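Local atomic coordinates of Non-sulfated chondroitin lyase E66 (PDB entry 3VSN), a protein that cleaves non-sulfated chondroitin as a polysaccharide lyase of the baculovirus occlusion-derived virion envelope and is essential for oral infection of the insect host. Residues A[318-326]-A[647-655]. Residues are numbered along the deposited sequence; the frame is centred on the assembly and turned at random.
Sequences AVHSADYSK and NSTFDLQFI
The turn that leaves edge strand 318-322 of a four-stranded antiparallel sheet meets the loop entering the C-terminal strand 654-658, and Asp323 and Tyr324 make most of the junction. The carboxylate of Asp323 divides its oxygens between two neighbours on the loop. OD2 uses its anti lone pair to take a nearly straight bond from the backbone N of Leu652 (2.8 Å, N-H...O 173°). OD1 accepts from NE2 of Gln653 at 3.0 Å, on the syn side and 21° out of the carboxylate plane. The CB of Asp323 points at the loop, and chi1 of -63°, with CG beside the backbone N, carries both oxygens to these donors. The Gln653 amide reaches it on a chain extended beyond CG; its NE2 also lies 3.0 Å from OG of Ser321, while OE1 accepts from Ser602 OG and the backbone N of Lys421. Ser321 OG has a further partner in Lys421 NZ. Asp651 OD1 comes within 4.0 Å of Asp323 OD2, an approach that would be unfavourable if both are ionised, probably eased by a water that donates to both oxygens. One residue on, the Tyr324 side chain crosses that of Leu652 at about a right angle: Leu652 CD1 sits over one ring face in a CH-pi contact, 3.8 Å from the Tyr324 centroid and offset toward the rim, while Leu652 CD2 packs by the Tyr324 hydroxyl. That hydroxyl donates to O of Ser648 (OH to O 2.5 Å), nearly in line with the C=O, and O of Phe650 lies at the ring edge, as the loop curls round the tyrosine. Lys326 NZ, salt-bridged to Glu608, also bonds to O of Asp323 within the turn. Away from the catalytic residues, this turn-to-loop junction joins two antiparallel sheets in the beta-rich part of an alpha/alpha-toroid and beta-sandwich lyase.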
loop_
_atom_site.group_PDB
_atom_site.type_symbol
_atom_site.label_atom_id
_atom_site.label_comp_id
_atom_site.label_asym_id
_atom_site.label_seq_id
_atom_site.Cartn_x
_atom_site.Cartn_y
_atom_site.Cartn_z
ATOM N N ALA A 318 7.474 14.230 1.487
ATOM C CA ALA A 318 7.841 14.274 0.076
ATOM C C ALA A 318 6.689 13.949 -0.854
ATOM O O ALA A 318 5.676 13.377 -0.444
ATOM C CB ALA A 318 8.998 13.315 -0.194
ATOM N N VAL A 319 6.873 14.311 -2.121
ATOM C CA VAL A 319 5.998 13.867 -3.197
ATOM C C VAL A 319 6.763 12.806 -3.994
ATOM O O VAL A 319 7.893 13.040 -4.418
ATOM C CB VAL A 319 5.576 15.043 -4.101
ATOM C CG1 VAL A 319 4.599 14.583 -5.176
ATOM C CG2 VAL A 319 4.960 16.162 -3.264
ATOM N N HIS A 320 6.145 11.641 -4.169
ATOM C CA HIS A 320 6.765 10.507 -4.856
ATOM C C HIS A 320 5.992 10.162 -6.092
ATOM O O HIS A 320 4.763 10.291 -6.117
ATOM C CB HIS A 320 6.771 9.272 -3.954
ATOM C CG HIS A 320 7.432 9.483 -2.615
ATOM N ND1 HIS A 320 8.768 9.608 -2.476
ATOM C CD2 HIS A 320 6.894 9.546 -1.332
ATOM C CE1 HIS A 320 9.067 9.766 -1.174
ATOM N NE2 HIS A 320 7.920 9.725 -0.474
ATOM N N SER A 321 6.687 9.687 -7.122
ATOM C CA SER A 321 5.999 9.207 -8.319
ATOM C C SER A 321 6.602 7.934 -8.896
ATOM O O SER A 321 7.818 7.755 -8.906
ATOM C CB SER A 321 5.949 10.294 -9.397
ATOM O OG SER A 321 7.241 10.574 -9.907
ATOM N N ALA A 322 5.732 7.057 -9.379
ATOM C CA ALA A 322 6.152 5.884 -10.123
ATOM C C ALA A 322 5.595 6.060 -11.530
ATOM O O ALA A 322 4.407 5.830 -11.768
ATOM C CB ALA A 322 5.613 4.624 -9.465
ATOM N N ASP A 323 6.454 6.507 -12.446
ATOM C CA ASP A 323 6.019 7.006 -13.756
ATOM C C ASP A 323 5.574 5.920 -14.740
ATOM O O ASP A 323 4.832 6.203 -15.684
ATOM C CB ASP A 323 7.119 7.854 -14.400
ATOM C CG ASP A 323 7.447 9.113 -13.606
ATOM O OD1 ASP A 323 6.663 9.513 -12.710
ATOM O OD2 ASP A 323 8.507 9.706 -13.890
ATOM N N TYR A 324 6.047 4.695 -14.535
ATOM C CA TYR A 324 5.665 3.564 -15.381
ATOM C C TYR A 324 4.489 2.776 -14.806
ATOM O O TYR A 324 3.579 2.379 -15.538
ATOM C CB TYR A 324 6.847 2.612 -15.558
ATOM C CG TYR A 324 7.873 3.060 -16.570
ATOM C CD1 TYR A 324 7.658 2.873 -17.936
ATOM C CD2 TYR A 324 9.073 3.640 -16.161
ATOM C CE1 TYR A 324 8.604 3.268 -18.870
ATOM C CE2 TYR A 324 10.027 4.037 -17.086
ATOM C CZ TYR A 324 9.789 3.849 -18.437
ATOM O OH TYR A 324 10.733 4.239 -19.358
ATOM N N SER A 325 4.530 2.536 -13.498
ATOM C CA SER A 325 3.511 1.744 -12.805
ATOM C C SER A 325 2.285 2.583 -12.461
ATOM O O SER A 325 1.214 2.039 -12.172
ATOM C CB SER A 325 4.098 1.125 -11.536
ATOM O OG SER A 325 5.195 0.283 -11.850
ATOM N N LYS A 326 2.464 3.908 -12.496
ATOM C CA LYS A 326 1.388 4.912 -12.360
ATOM C C LYS A 326 0.867 5.083 -10.930
ATOM O O LYS A 326 -0.283 4.759 -10.631
ATOM C CB LYS A 326 0.225 4.669 -13.351
ATOM C CG LYS A 326 0.636 4.334 -14.787
ATOM C CD LYS A 326 1.549 5.388 -15.400
ATOM C CE LYS A 326 1.898 5.045 -16.839
ATOM N NZ LYS A 326 2.761 6.078 -17.480
ATOM N N ASN A 647 17.983 9.879 -19.125
ATOM C CA ASN A 647 17.791 8.479 -18.762
ATOM C C ASN A 647 16.318 8.206 -18.498
ATOM O O ASN A 647 15.743 8.739 -17.553
ATOM C CB ASN A 647 18.631 8.127 -17.522
ATOM C CG ASN A 647 18.553 6.652 -17.150
ATOM O OD1 ASN A 647 17.936 5.849 -17.852
ATOM N ND2 ASN A 647 19.188 6.290 -16.037
ATOM N N SER A 648 15.711 7.369 -19.332
ATOM C CA SER A 648 14.296 7.052 -19.175
ATOM C C SER A 648 14.063 5.683 -18.538
ATOM O O SER A 648 12.939 5.178 -18.561
ATOM C CB SER A 648 13.583 7.133 -20.525
ATOM O OG SER A 648 14.083 6.141 -21.403
ATOM N N THR A 649 15.113 5.090 -17.966
ATOM C CA THR A 649 15.012 3.745 -17.381
ATOM C C THR A 649 13.981 3.681 -16.253
ATOM O O THR A 649 13.149 2.775 -16.225
ATOM C CB THR A 649 16.377 3.223 -16.868
ATOM O OG1 THR A 649 17.333 3.243 -17.938
ATOM C CG2 THR A 649 16.254 1.787 -16.337
ATOM N N PHE A 650 14.034 4.656 -15.346
ATOM C CA PHE A 650 13.227 4.639 -14.123
ATOM C C PHE A 650 12.135 5.710 -14.117
ATOM O O PHE A 650 11.045 5.487 -13.591
ATOM C CB PHE A 650 14.119 4.822 -12.880
ATOM C CG PHE A 650 15.349 3.949 -12.866
ATOM C CD1 PHE A 650 15.285 2.632 -12.414
ATOM C CD2 PHE A 650 16.581 4.449 -13.287
ATOM C CE1 PHE A 650 16.418 1.829 -12.394
ATOM C CE2 PHE A 650 17.720 3.650 -13.269
ATOM C CZ PHE A 650 17.638 2.338 -12.821
ATOM N N ASP A 651 12.439 6.868 -14.697
ATOM C CA ASP A 651 11.588 8.057 -14.593
ATOM C C ASP A 651 11.332 8.669 -15.966
ATOM O O ASP A 651 12.196 8.614 -16.837
ATOM C CB ASP A 651 12.255 9.099 -13.694
ATOM C CG ASP A 651 12.474 8.604 -12.273
ATOM O OD1 ASP A 651 11.491 8.228 -11.604
ATOM O OD2 ASP A 651 13.635 8.612 -11.813
ATOM N N LEU A 652 10.154 9.267 -16.146
ATOM C CA LEU A 652 9.747 9.798 -17.456
ATOM C C LEU A 652 9.425 11.294 -17.462
ATOM O O LEU A 652 8.826 11.806 -18.415
ATOM C CB LEU A 652 8.556 9.004 -18.003
ATOM C CG LEU A 652 8.830 7.555 -18.422
ATOM C CD1 LEU A 652 7.525 6.796 -18.619
ATOM C CD2 LEU A 652 9.679 7.509 -19.686
ATOM N N GLN A 653 9.842 11.996 -16.412
ATOM C CA GLN A 653 9.564 13.424 -16.293
ATOM C C GLN A 653 10.719 14.279 -16.795
ATOM O O GLN A 653 11.875 14.052 -16.435
ATOM C CB GLN A 653 9.222 13.792 -14.847
ATOM C CG GLN A 653 7.926 13.171 -14.346
ATOM C CD GLN A 653 7.659 13.455 -12.881
ATOM O OE1 GLN A 653 7.948 14.545 -12.381
ATOM N NE2 GLN A 653 7.092 12.472 -12.184
ATOM N N PHE A 654 10.394 15.259 -17.634
ATOM C CA PHE A 654 11.355 16.254 -18.087
ATOM C C PHE A 654 11.422 17.353 -17.035
ATOM O O PHE A 654 10.406 17.970 -16.718
ATOM C CB PHE A 654 10.919 16.860 -19.429
ATOM C CG PHE A 654 10.737 15.849 -20.524
ATOM C CD1 PHE A 654 9.535 15.157 -20.660
ATOM C CD2 PHE A 654 11.764 15.594 -21.426
ATOM C CE1 PHE A 654 9.369 14.218 -21.666
ATOM C CE2 PHE A 654 11.601 14.661 -22.438
ATOM C CZ PHE A 654 10.404 13.974 -22.558
ATOM N N ILE A 655 12.616 17.593 -16.500
ATOM C CA ILE A 655 12.799 18.598 -15.458
ATOM C C ILE A 655 13.631 19.765 -15.984
ATOM O O ILE A 655 14.701 19.567 -16.573
ATOM C CB ILE A 655 13.427 17.990 -14.182
ATOM C CG1 ILE A 655 12.551 16.838 -13.657
ATOM C CG2 ILE A 655 13.604 19.057 -13.103
ATOM C CD1 ILE A 655 13.242 15.928 -12.657
HETATM O O HOH W 1 9.163 6.756 -11.880
HETATM O O HOH W 2 9.695 10.564 -11.698
#